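Long-range contacts in putative L-alanine-DL-glutamate epimerase (PDB 3GO2), which is probably a racemase or epimerase of the mandelate racemase/muconate lactonizing enzyme family and binds magnesium: residues V6-L11 against A48-L53; G33-D38 against I88-N93; S61-E66 against D97-T102; G322-M327 against W375-V380. One frame throughout, in Å; residues are numbered along the deposited sequence.

Interaction 1. Residues V6-L11 against A48-L53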
loop_
_atom_site.group_PDB
_atom_site.type_symbol
_atom_site.label_atom_id
_atom_site.label_comp_id
_atom_site.label_asym_id
_atom_site.label_seq_id
_atom_site.Cartn_x
_atom_site.Cartn_y
_atom_site.Cartn_z
ATOM N N VAL A 6 46.049 21.629 9.504
ATOM C CA VAL A 6 47.415 21.142 9.645
ATOM C C VAL A 6 47.496 19.832 10.409
ATOM O O VAL A 6 48.401 19.009 10.169
ATOM C CB VAL A 6 48.284 22.226 10.315
ATOM C CG1 VAL A 6 49.568 21.673 10.787
ATOM C CG2 VAL A 6 48.551 23.329 9.296
ATOM N N SER A 7 46.570 19.627 11.341
ATOM C CA SER A 7 46.591 18.412 12.140
ATOM C C SER A 7 45.222 18.042 12.696
ATOM O O SER A 7 44.374 18.916 12.930
ATOM C CB SER A 7 47.635 18.516 13.251
ATOM O OG SER A 7 47.298 19.500 14.187
ATOM N N VAL A 8 45.023 16.733 12.873
ATOM C CA VAL A 8 43.839 16.166 13.506
ATOM C C VAL A 8 44.334 15.128 14.497
ATOM O O VAL A 8 44.960 14.131 14.099
ATOM C CB VAL A 8 42.882 15.499 12.491
ATOM C CG1 VAL A 8 41.656 14.927 13.231
ATOM C CG2 VAL A 8 42.483 16.490 11.387
ATOM N N ASP A 9 44.113 15.410 15.783
ATOM C CA ASP A 9 44.555 14.575 16.896
ATOM C C ASP A 9 43.357 14.103 17.705
ATOM O O ASP A 9 42.301 14.751 17.704
ATOM C CB ASP A 9 45.459 15.386 17.818
ATOM C CG ASP A 9 46.687 15.949 17.117
ATOM O OD1 ASP A 9 47.412 15.158 16.488
ATOM O OD2 ASP A 9 46.912 17.184 17.213
ATOM N N THR A 10 43.513 12.985 18.411
ATOM C CA THR A 10 42.478 12.540 19.339
ATOM C C THR A 10 43.057 12.453 20.730
ATOM O O THR A 10 44.252 12.159 20.887
ATOM C CB THR A 10 41.880 11.156 18.939
ATOM O OG1 THR A 10 42.922 10.183 18.858
ATOM C CG2 THR A 10 41.154 11.232 17.582
ATOM N N LEU A 11 42.225 12.727 21.728
ATOM C CA LEU A 11 42.605 12.684 23.133
ATOM C C LEU A 11 41.572 11.905 23.921
ATOM O O LEU A 11 40.416 11.799 23.518
ATOM C CB LEU A 11 42.717 14.097 23.723
ATOM C CG LEU A 11 43.757 15.090 23.186
ATOM C CD1 LEU A 11 43.566 15.508 21.700
ATOM C CD2 LEU A 11 43.734 16.348 24.074
ATOM N N ALA A 48 39.840 4.836 15.959
ATOM C CA ALA A 48 40.589 4.312 14.821
ATOM C C ALA A 48 40.106 4.880 13.502
ATOM O O ALA A 48 40.898 5.166 12.606
ATOM C CB ALA A 48 40.535 2.787 14.806
ATOM N N VAL A 49 38.789 5.019 13.368
ATOM C CA VAL A 49 38.192 5.668 12.206
ATOM C C VAL A 49 38.684 7.098 12.044
ATOM O O VAL A 49 39.107 7.522 10.960
ATOM C CB VAL A 49 36.619 5.660 12.289
ATOM C CG1 VAL A 49 36.024 6.442 11.129
ATOM C CG2 VAL A 49 36.095 4.207 12.328
ATOM N N ILE A 50 38.610 7.858 13.127
ATOM C CA ILE A 50 39.018 9.265 13.103
ATOM C C ILE A 50 40.487 9.398 12.733
ATOM O O ILE A 50 40.864 10.242 11.923
ATOM C CB ILE A 50 38.771 9.925 14.471
ATOM C CG1 ILE A 50 37.267 10.030 14.713
ATOM C CG2 ILE A 50 39.419 11.328 14.532
ATOM C CD1 ILE A 50 36.903 10.269 16.191
ATOM N N GLU A 51 41.311 8.546 13.297
ATOM C CA GLU A 51 42.745 8.598 12.969
ATOM C C GLU A 51 43.026 8.400 11.487
ATOM O O GLU A 51 43.901 9.058 10.938
ATOM C CB GLU A 51 43.532 7.588 13.824
ATOM C CG GLU A 51 43.692 8.030 15.290
ATOM C CD GLU A 51 44.576 9.293 15.479
ATOM O OE1 GLU A 51 45.461 9.555 14.644
ATOM O OE2 GLU A 51 44.406 10.025 16.477
ATOM N N GLN A 52 42.293 7.500 10.837
ATOM C CA GLN A 52 42.441 7.278 9.378
ATOM C C GLN A 52 41.875 8.437 8.576
ATOM O O GLN A 52 42.517 8.962 7.667
ATOM C CB GLN A 52 41.723 5.993 8.960
ATOM C CG GLN A 52 42.436 4.785 9.401
ATOM C CD GLN A 52 43.769 4.681 8.705
ATOM O OE1 GLN A 52 43.814 4.439 7.509
ATOM N NE2 GLN A 52 44.853 4.919 9.437
ATOM N N LEU A 53 40.649 8.834 8.886
ATOM C CA LEU A 53 40.012 9.929 8.158
ATOM C C LEU A 53 40.707 11.274 8.329
ATOM O O LEU A 53 40.778 12.071 7.379
ATOM C CB LEU A 53 38.532 10.052 8.549
ATOM C CG LEU A 53 37.670 8.938 7.977
ATOM C CD1 LEU A 53 36.239 9.062 8.492
ATOM C CD2 LEU A 53 37.691 8.969 6.433
HETATM O O HOH W 1 44.310 11.758 11.927
HETATM O O HOH W 2 46.752 12.014 15.104
HETATM O O HOH W 3 46.068 11.661 17.944
#
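With chi1 at 57°, T10 holds OG1 between its backbone N and carbonyl carbon, facing helix 46-57, while E51 sets CG anti to its carbonyl carbon (chi1 -74°) and bends at chi2 (-66°), which swings CD back toward the strand. The two polar ends meet in a hydrogen bond of 2.8 Å from T10 OG1 to E51 OE2, which accepts on its anti lone pair, the one directed away from OE1. The other branch of the threonine is apolar: T10 CG2 packs against I50 CG2 at 3.5 Å, so one residue serves both the wet and the dry side of the contact. V8, two residues back on the same strand face, adds a looser touch of its CG1 on I50 CG2 at 4.4 Å.

Strand 5-14 is an outermost strand of the three-stranded antiparallel sheet that opens the capping domain of this enolase-superfamily protein, and helix 46-57 runs almost antiparallel to it across one face. The axes of the two segments come within 8.5 Å, and water fills in where side chains do not meet. One water donates both to V8 O (3.3 Å) and to E51 O (2.9 Å), joining backbone to backbone. Another accepts from T10 N at 2.9 Å and lies beside E51 OE2, a plausible second donor to the carboxylate. Deeper in, I50 also packs on V23 of the middle strand and on A90 and I91 of helix 82-103. D9, whose CB points away from the helix, keeps its OD1 5.9 Å from E51 OE2, a separation at which the like charges may still repel mildly.

Interaction 2. Residues G33-D38 against I88-N93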
loop_
_atom_site.group_PDB
_atom_site.type_symbol
_atom_site.label_atom_id
_atom_site.label_comp_id
_atom_site.label_asym_id
_atom_site.label_seq_id
_atom_site.Cartn_x
_atom_site.Cartn_y
_atom_site.Cartn_z
ATOM N N GLY A 33 39.922 23.745 16.697
ATOM C CA GLY A 33 38.542 23.283 16.789
ATOM C C GLY A 33 38.505 21.965 17.560
ATOM O O GLY A 33 39.366 21.093 17.375
ATOM N N TRP A 34 37.484 21.835 18.409
ATOM C CA TRP A 34 37.298 20.677 19.263
ATOM C C TRP A 34 35.934 20.045 19.084
ATOM O O TRP A 34 34.929 20.739 18.835
ATOM C CB TRP A 34 37.344 21.105 20.728
ATOM C CG TRP A 34 38.678 21.538 21.267
ATOM C CD1 TRP A 34 39.124 22.827 21.439
ATOM C CD2 TRP A 34 39.709 20.689 21.761
ATOM N NE1 TRP A 34 40.370 22.822 22.006
ATOM C CE2 TRP A 34 40.754 21.519 22.205
ATOM C CE3 TRP A 34 39.860 19.305 21.854
ATOM C CZ2 TRP A 34 41.919 21.008 22.746
ATOM C CZ3 TRP A 34 41.026 18.800 22.394
ATOM C CH2 TRP A 34 42.034 19.656 22.837
ATOM N N SER A 35 35.907 18.727 19.208
ATOM C CA SER A 35 34.647 18.019 19.463
ATOM C C SER A 35 34.850 16.984 20.544
ATOM O O SER A 35 35.980 16.693 20.954
ATOM C CB SER A 35 34.144 17.342 18.176
ATOM O OG SER A 35 34.995 16.264 17.814
ATOM N N GLU A 36 33.746 16.431 21.014
ATOM C CA GLU A 36 33.772 15.334 21.975
ATOM C C GLU A 36 33.040 14.179 21.310
ATOM O O GLU A 36 32.103 14.412 20.571
ATOM C CB GLU A 36 33.166 15.736 23.315
ATOM C CG GLU A 36 33.162 14.600 24.346
ATOM C CD GLU A 36 32.582 15.006 25.692
ATOM O OE1 GLU A 36 32.411 16.204 25.926
ATOM O OE2 GLU A 36 32.305 14.095 26.519
ATOM N N PHE A 37 33.538 12.963 21.486
ATOM C CA PHE A 37 32.872 11.745 20.995
ATOM C C PHE A 37 32.951 10.639 22.059
ATOM O O PHE A 37 33.544 10.817 23.110
ATOM C CB PHE A 37 33.440 11.304 19.636
ATOM C CG PHE A 37 34.864 10.808 19.660
ATOM C CD1 PHE A 37 35.157 9.439 19.722
ATOM C CD2 PHE A 37 35.909 11.695 19.602
ATOM C CE1 PHE A 37 36.478 8.984 19.686
ATOM C CE2 PHE A 37 37.227 11.248 19.604
ATOM C CZ PHE A 37 37.509 9.891 19.667
ATOM N N ASP A 38 32.331 9.496 21.785
ATOM C CA ASP A 38 32.163 8.440 22.755
ATOM C C ASP A 38 32.397 7.082 22.115
ATOM O O ASP A 38 32.019 6.863 20.952
ATOM C CB ASP A 38 30.747 8.539 23.319
ATOM C CG ASP A 38 30.383 7.384 24.201
ATOM O OD1 ASP A 38 30.700 7.466 25.411
ATOM O OD2 ASP A 38 29.764 6.417 23.684
ATOM N N ILE A 88 33.153 10.224 11.433
ATOM C CA ILE A 88 32.909 11.320 10.511
ATOM C C ILE A 88 32.223 12.496 11.247
ATOM O O ILE A 88 32.606 13.657 11.074
ATOM C CB ILE A 88 32.054 10.824 9.326
ATOM C CG1 ILE A 88 32.887 9.863 8.473
ATOM C CG2 ILE A 88 31.552 12.008 8.495
ATOM C CD1 ILE A 88 32.080 9.191 7.353
ATOM N N GLY A 89 31.240 12.168 12.089
ATOM C CA GLY A 89 30.503 13.182 12.869
ATOM C C GLY A 89 31.390 13.944 13.818
ATOM O O GLY A 89 31.265 15.158 13.992
ATOM N N ALA A 90 32.296 13.224 14.469
ATOM C CA ALA A 90 33.232 13.852 15.408
ATOM C C ALA A 90 34.163 14.838 14.699
ATOM O O ALA A 90 34.475 15.956 15.206
ATOM C CB ALA A 90 34.042 12.776 16.124
ATOM N N ILE A 91 34.634 14.439 13.520
ATOM C CA ILE A 91 35.477 15.341 12.738
ATOM C C ILE A 91 34.673 16.554 12.267
ATOM O O ILE A 91 35.157 17.670 12.331
ATOM C CB ILE A 91 36.160 14.627 11.585
ATOM C CG1 ILE A 91 37.125 13.576 12.141
ATOM C CG2 ILE A 91 36.870 15.643 10.657
ATOM C CD1 ILE A 91 37.784 12.686 11.030
ATOM N N GLU A 92 33.447 16.328 11.805
ATOM C CA GLU A 92 32.559 17.412 11.411
ATOM C C GLU A 92 32.411 18.424 12.520
ATOM O O GLU A 92 32.469 19.629 12.290
ATOM C CB GLU A 92 31.187 16.862 10.992
ATOM C CG GLU A 92 30.190 17.984 10.682
ATOM C CD GLU A 92 28.987 17.500 9.934
ATOM O OE1 GLU A 92 27.889 17.446 10.533
ATOM O OE2 GLU A 92 29.153 17.201 8.744
ATOM N N ASN A 93 32.205 17.940 13.735
ATOM C CA ASN A 93 31.975 18.830 14.831
ATOM C C ASN A 93 33.223 19.639 15.194
ATOM O O ASN A 93 33.101 20.775 15.601
ATOM C CB ASN A 93 31.378 18.095 16.018
ATOM C CG ASN A 93 29.939 17.771 15.806
ATOM O OD1 ASN A 93 29.253 18.454 15.025
ATOM N ND2 ASN A 93 29.440 16.768 16.532
HETATM O O HOH W 4 31.077 14.785 17.935
#
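S35 and A90 bury the most surface here, and they meet through a hydrogen bond between side chain and backbone: S35 OG donates to A90 O at 2.7 Å. The serine holds OG between its own N and carbonyl carbon (chi1 69°), which carries the hydroxyl over to the helix. It arrives from beside the carbonyl, at a C=O...donor angle of 123° and tilted 33° from the carbonyl plane. S35 CB follows closely, 3.3 Å from A90 O. The methyl of A90 faces the strand too and rests on F37 CB at 3.9 Å, next to the start of the phenylalanine ring. Small side chains at both positions are in keeping with the near approach of the two axes, 7.1 Å.

N93, one turn on, is the third contributor. Its CB lies 3.6 Å from S35 CB, whereas its amide turns to other partners: OD1 accepts from V298 N, and ND2 donates to T293 O and to a water at 2.9 Å from ND2. That water in turn donates to E36 O, also at 2.9 Å, bridging helix and strand beside the direct bond. Every touching residue is buried, so these bonds satisfy polar groups inside the protein. Packing helix 82-103 on the outermost strand 32-37, in a roughly antiparallel sense, is part of the sheet-and-helices architecture of the capping domain in the enolase superfamily.

Interaction 3. Residues S61-E66 against D97-T102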
loop_
_atom_site.group_PDB
_atom_site.type_symbol
_atom_site.label_atom_id
_atom_site.label_comp_id
_atom_site.label_asym_id
_atom_site.label_seq_id
_atom_site.Cartn_x
_atom_site.Cartn_y
_atom_site.Cartn_z
ATOM N N SER A 61 40.934 22.640 3.130
ATOM C CA SER A 61 40.421 23.858 3.756
ATOM C C SER A 61 39.572 23.537 4.978
ATOM O O SER A 61 38.656 22.724 4.897
ATOM C CB SER A 61 39.538 24.646 2.788
ATOM O OG SER A 61 39.029 25.816 3.430
ATOM N N VAL A 62 39.845 24.208 6.092
ATOM C CA VAL A 62 38.999 24.090 7.301
ATOM C C VAL A 62 37.572 24.562 7.057
ATOM O O VAL A 62 36.630 24.130 7.765
ATOM C CB VAL A 62 39.574 24.872 8.487
ATOM C CG1 VAL A 62 39.432 26.377 8.280
ATOM C CG2 VAL A 62 38.938 24.440 9.819
ATOM N N MET A 63 37.399 25.420 6.056
ATOM C CA MET A 63 36.082 25.992 5.777
ATOM C C MET A 63 35.155 25.012 5.054
ATOM O O MET A 63 33.930 25.122 5.130
ATOM C CB MET A 63 36.235 27.258 4.936
ATOM C CG MET A 63 37.190 28.298 5.507
ATOM S SD MET A 63 36.749 28.978 7.160
ATOM C CE MET A 63 35.712 30.267 6.639
ATOM N N GLU A 64 35.734 24.018 4.393
ATOM C CA GLU A 64 34.982 23.164 3.475
ATOM C C GLU A 64 34.521 21.877 4.173
ATOM O O GLU A 64 34.926 20.757 3.833
ATOM C CB GLU A 64 35.833 22.877 2.224
ATOM C CG GLU A 64 36.047 24.142 1.391
ATOM C CD GLU A 64 36.949 24.012 0.187
ATOM O OE1 GLU A 64 37.344 22.900 -0.172
ATOM O OE2 GLU A 64 37.267 25.080 -0.385
ATOM N N HIS A 65 33.655 22.030 5.159
ATOM C CA HIS A 65 33.258 20.862 5.941
ATOM C C HIS A 65 32.354 19.918 5.169
ATOM O O HIS A 65 32.496 18.691 5.298
ATOM C CB HIS A 65 32.710 21.223 7.336
ATOM C CG HIS A 65 31.521 22.150 7.345
ATOM N ND1 HIS A 65 30.227 21.696 7.239
ATOM C CD2 HIS A 65 31.440 23.498 7.478
ATOM C CE1 HIS A 65 29.398 22.724 7.324
ATOM N NE2 HIS A 65 30.102 23.834 7.478
ATOM N N GLU A 66 31.457 20.436 4.339
ATOM C CA GLU A 66 30.605 19.525 3.577
ATOM C C GLU A 66 31.398 18.803 2.480
ATOM O O GLU A 66 31.072 17.668 2.116
ATOM C CB GLU A 66 29.397 20.266 3.034
ATOM C CG GLU A 66 28.408 19.383 2.429
ATOM C CD GLU A 66 27.520 18.611 3.400
ATOM O OE1 GLU A 66 27.771 18.397 4.625
ATOM O OE2 GLU A 66 26.524 18.131 2.848
ATOM N N ASP A 97 33.561 23.853 14.849
ATOM C CA ASP A 97 34.143 24.682 15.901
ATOM C C ASP A 97 35.246 25.593 15.317
ATOM O O ASP A 97 35.328 26.814 15.600
ATOM C CB ASP A 97 34.734 23.806 16.994
ATOM C CG ASP A 97 35.061 24.575 18.255
ATOM O OD1 ASP A 97 34.317 25.524 18.601
ATOM O OD2 ASP A 97 36.071 24.212 18.915
ATOM N N ALA A 98 36.133 24.984 14.529
ATOM C CA ALA A 98 37.265 25.718 13.948
ATOM C C ALA A 98 36.799 26.806 12.972
ATOM O O ALA A 98 37.336 27.919 12.943
ATOM C CB ALA A 98 38.244 24.755 13.281
ATOM N N LYS A 99 35.785 26.490 12.183
ATOM C CA LYS A 99 35.221 27.446 11.257
ATOM C C LYS A 99 34.564 28.615 11.980
ATOM O O LYS A 99 34.796 29.773 11.622
ATOM C CB LYS A 99 34.219 26.769 10.341
ATOM C CG LYS A 99 33.631 27.707 9.292
ATOM C CD LYS A 99 32.864 26.945 8.214
ATOM C CE LYS A 99 32.450 27.823 7.055
ATOM N NZ LYS A 99 31.861 27.120 5.846
ATOM N N ALA A 100 33.750 28.319 12.984
ATOM C CA ALA A 100 33.115 29.360 13.759
ATOM C C ALA A 100 34.164 30.236 14.453
ATOM O O ALA A 100 34.053 31.449 14.433
ATOM C CB ALA A 100 32.147 28.764 14.795
ATOM N N LYS A 101 35.194 29.627 15.033
ATOM C CA LYS A 101 36.271 30.416 15.669
ATOM C C LYS A 101 36.992 31.293 14.644
ATOM O O LYS A 101 37.367 32.467 14.930
ATOM C CB LYS A 101 37.237 29.485 16.409
ATOM C CG LYS A 101 36.668 29.003 17.751
ATOM C CD LYS A 101 37.446 27.801 18.281
ATOM C CE LYS A 101 37.020 27.453 19.658
ATOM N NZ LYS A 101 37.666 26.179 20.160
ATOM N N THR A 102 37.204 30.753 13.453
ATOM C CA THR A 102 37.881 31.517 12.382
ATOM C C THR A 102 37.071 32.757 12.034
ATOM O O THR A 102 37.647 33.849 11.791
ATOM C CB THR A 102 38.113 30.651 11.129
ATOM O OG1 THR A 102 39.000 29.570 11.446
ATOM C CG2 THR A 102 38.713 31.445 10.006
HETATM O O HOH W 5 29.314 26.480 6.484
#
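K99 reaches across to M63 and H65 as an almost fully extended chain, its CG anti to the backbone N (chi1 -177°). At the root, CB lies 4.4 Å from V62 O. CG then passes M63 SD at 4.0 Å, the two side chains crossing at about a right angle. CD comes to the edge of the H65 ring, in its plane, 3.8 Å from CD2. CE runs on beside the methionine methyl, with M63 CE at 4.1 Å. At the tip, NZ donates to M63 O at 3.0 Å, in the carbonyl plane and on a lone pair, with a C=O...donor angle of 140°. The ammonium also donates to a water 2.7 Å from NZ, and forms a salt bridge to E109 of the third subunit. The contact therefore lies at a subunit interface.

Residues 61-64 form a type I turn that leads into helix 65-76, with an ST turn in which S61 OG accepts from M63 N. In the helical layer of the enolase-type capping domain, this turn packs on the long helix 82-103. The water beside K99 NZ is also hydrogen-bonded to H65 NE2, at 2.9 Å, so it bridges lysine and histidine, which also touch through K99 CD and the ring edge. Apart from this polar cluster, V62 CG2 presses against A98 CB at 3.5 Å, next to L25 of strand 19-27. M63 SD extends the apolar patch toward T102 CG2.

Interaction 4. Residues G322-M327 against W375-V380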
loop_
_atom_site.group_PDB
_atom_site.type_symbol
_atom_site.label_atom_id
_atom_site.label_comp_id
_atom_site.label_asym_id
_atom_site.label_seq_id
_atom_site.Cartn_x
_atom_site.Cartn_y
_atom_site.Cartn_z
ATOM N N GLY A 322 30.124 14.650 28.315
ATOM C CA GLY A 322 30.759 15.746 29.038
ATOM C C GLY A 322 30.238 17.120 28.658
ATOM O O GLY A 322 29.331 17.267 27.826
ATOM N N HIS A 323 30.831 18.151 29.260
ATOM C CA HIS A 323 30.362 19.524 29.009
ATOM C C HIS A 323 30.472 19.932 27.561
ATOM O O HIS A 323 29.655 20.700 27.088
ATOM C CB HIS A 323 31.131 20.565 29.838
ATOM C CG HIS A 323 30.772 20.587 31.286
ATOM N ND1 HIS A 323 29.592 20.074 31.784
ATOM C CD2 HIS A 323 31.448 21.084 32.354
ATOM C CE1 HIS A 323 29.550 20.268 33.089
ATOM N NE2 HIS A 323 30.666 20.877 33.460
ATOM N N LEU A 324 31.501 19.488 26.847
ATOM C CA LEU A 324 31.615 19.892 25.442
ATOM C C LEU A 324 30.440 19.348 24.612
ATOM O O LEU A 324 29.890 20.068 23.772
ATOM C CB LEU A 324 32.963 19.514 24.848
ATOM C CG LEU A 324 33.172 19.828 23.369
ATOM C CD1 LEU A 324 32.830 21.281 23.043
ATOM C CD2 LEU A 324 34.608 19.523 22.948
ATOM N N CYS A 325 30.038 18.111 24.854
ATOM C CA CYS A 325 28.839 17.583 24.183
ATOM C C CYS A 325 27.615 18.426 24.495
ATOM O O CYS A 325 26.784 18.657 23.614
ATOM C CB CYS A 325 28.576 16.137 24.548
ATOM S SG CYS A 325 29.771 15.000 23.799
ATOM N N THR A 326 27.489 18.885 25.738
ATOM C CA THR A 326 26.349 19.729 26.092
ATOM C C THR A 326 26.372 21.019 25.300
ATOM O O THR A 326 25.319 21.473 24.794
ATOM C CB THR A 326 26.315 20.032 27.612
ATOM O OG1 THR A 326 26.121 18.812 28.327
ATOM C CG2 THR A 326 25.168 20.988 27.956
ATOM N N MET A 327 27.561 21.614 25.157
ATOM C CA MET A 327 27.667 22.879 24.417
ATOM C C MET A 327 27.455 22.646 22.906
ATOM O O MET A 327 26.846 23.462 22.237
ATOM C CB MET A 327 28.980 23.582 24.732
ATOM C CG MET A 327 29.121 23.971 26.175
ATOM S SD MET A 327 27.781 25.035 26.842
ATOM C CE MET A 327 28.783 26.119 27.942
ATOM N N TRP A 375 31.824 26.355 19.999
ATOM C CA TRP A 375 30.796 25.651 20.743
ATOM C C TRP A 375 30.460 26.290 22.076
ATOM O O TRP A 375 29.314 26.197 22.528
ATOM C CB TRP A 375 31.187 24.194 20.984
ATOM C CG TRP A 375 31.294 23.352 19.750
ATOM C CD1 TRP A 375 32.359 22.594 19.392
ATOM C CD2 TRP A 375 30.279 23.117 18.754
ATOM N NE1 TRP A 375 32.106 21.931 18.207
ATOM C CE2 TRP A 375 30.831 22.237 17.794
ATOM C CE3 TRP A 375 28.955 23.544 18.589
ATOM C CZ2 TRP A 375 30.100 21.789 16.674
ATOM C CZ3 TRP A 375 28.236 23.090 17.453
ATOM C CH2 TRP A 375 28.815 22.247 16.522
ATOM N N GLY A 376 31.454 26.931 22.713
ATOM C CA GLY A 376 31.215 27.570 24.013
ATOM C C GLY A 376 32.058 27.042 25.163
ATOM O O GLY A 376 31.986 27.548 26.284
ATOM N N THR A 377 32.840 25.989 24.909
ATOM C CA THR A 377 33.787 25.482 25.909
ATOM C C THR A 377 34.886 24.716 25.188
ATOM O O THR A 377 34.664 24.201 24.096
ATOM C CB THR A 377 33.061 24.623 26.956
ATOM O OG1 THR A 377 33.885 24.434 28.112
ATOM C CG2 THR A 377 32.696 23.232 26.385
ATOM N N ASP A 378 36.083 24.684 25.776
ATOM C CA ASP A 378 37.230 23.968 25.235
ATOM C C ASP A 378 37.711 22.965 26.272
ATOM O O ASP A 378 37.784 23.280 27.460
ATOM C CB ASP A 378 38.383 24.932 24.955
ATOM C CG ASP A 378 38.081 25.901 23.836
ATOM O OD1 ASP A 378 37.472 25.479 22.814
ATOM O OD2 ASP A 378 38.483 27.088 23.970
ATOM N N PRO A 379 38.020 21.742 25.850
ATOM C CA PRO A 379 38.770 20.848 26.724
ATOM C C PRO A 379 40.111 21.468 27.077
ATOM O O PRO A 379 40.670 22.233 26.290
ATOM C CB PRO A 379 38.953 19.574 25.874
ATOM C CG PRO A 379 37.890 19.685 24.825
ATOM C CD PRO A 379 37.741 21.129 24.539
ATOM N N VAL A 380 40.598 21.141 28.264
ATOM C CA VAL A 380 41.871 21.660 28.778
ATOM C C VAL A 380 42.910 20.540 28.761
ATOM O O VAL A 380 42.781 19.555 29.481
ATOM C CB VAL A 380 41.699 22.232 30.184
ATOM C CG1 VAL A 380 43.062 22.765 30.745
ATOM C CG2 VAL A 380 40.615 23.360 30.166
#
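W375 opens the contact by meeting two residues of helix 323-335 with different parts of itself. Its CB and its ring atom CD1 both lie 3.9 Å from L324 CD1, which approaches the indole obliquely, while its carbonyl O touches M327 CB at 3.4 Å. G376 follows with a positive phi of 120°, at which a CB would jam against the preceding carbonyl O. Its own O lies 3.9 Å from M327 CE, at the end of a methionine chain bent at chi2 and chi3, and also accepts from R372.

T377 is the central wedge. Its CG2, between the backbone N and the carbonyl carbon, lodges in the helix surface between L324 and M327, 3.6 Å from L324 CA and 3.7 Å from M327 CG. OG1, anti to the backbone N (chi1 -164°), turns instead to H358 O. T377 O meets L324 CD1 at 3.6 Å, so one methyl of the leucine lies against both tryptophan and threonine. The CB of D378 points away from the helix, and its carboxylate forms a salt bridge with K101. P379 takes up the other leucine methyl, its CG 3.8 Å from L324 CD2, and V380 is the N-cap of helix 381-386.

No hydrogen bond joins the two segments, and every touching residue is buried. The arrangement belongs to the enolase-superfamily fold: a C-terminal loop lies over the barrel helix that connects strands 314-317 and 342-344, next to the capping domain.

How the interactions relate
Interactions 1, 2 and 3 all belong to the N-terminal capping domain, while interaction 4 lies in the C-terminal part of the chain. Interactions 1 and 2 share the three-stranded sheet, with centres about 10 Å apart; interactions 2 and 3 share helix 82-103, about 12 Å apart. Along the chain, interaction 2 interleaves with both 1 and 3, whereas 1 closes before 3 opens and 4 comes last. Interaction 4 nonetheless touches 2 and 3: E36 bonds to G322, and D97 to W375; D97 also bonds to W34, joining 2 and 3. Together they tie the capping domain's sheet and long helix to the barrel side of the protein.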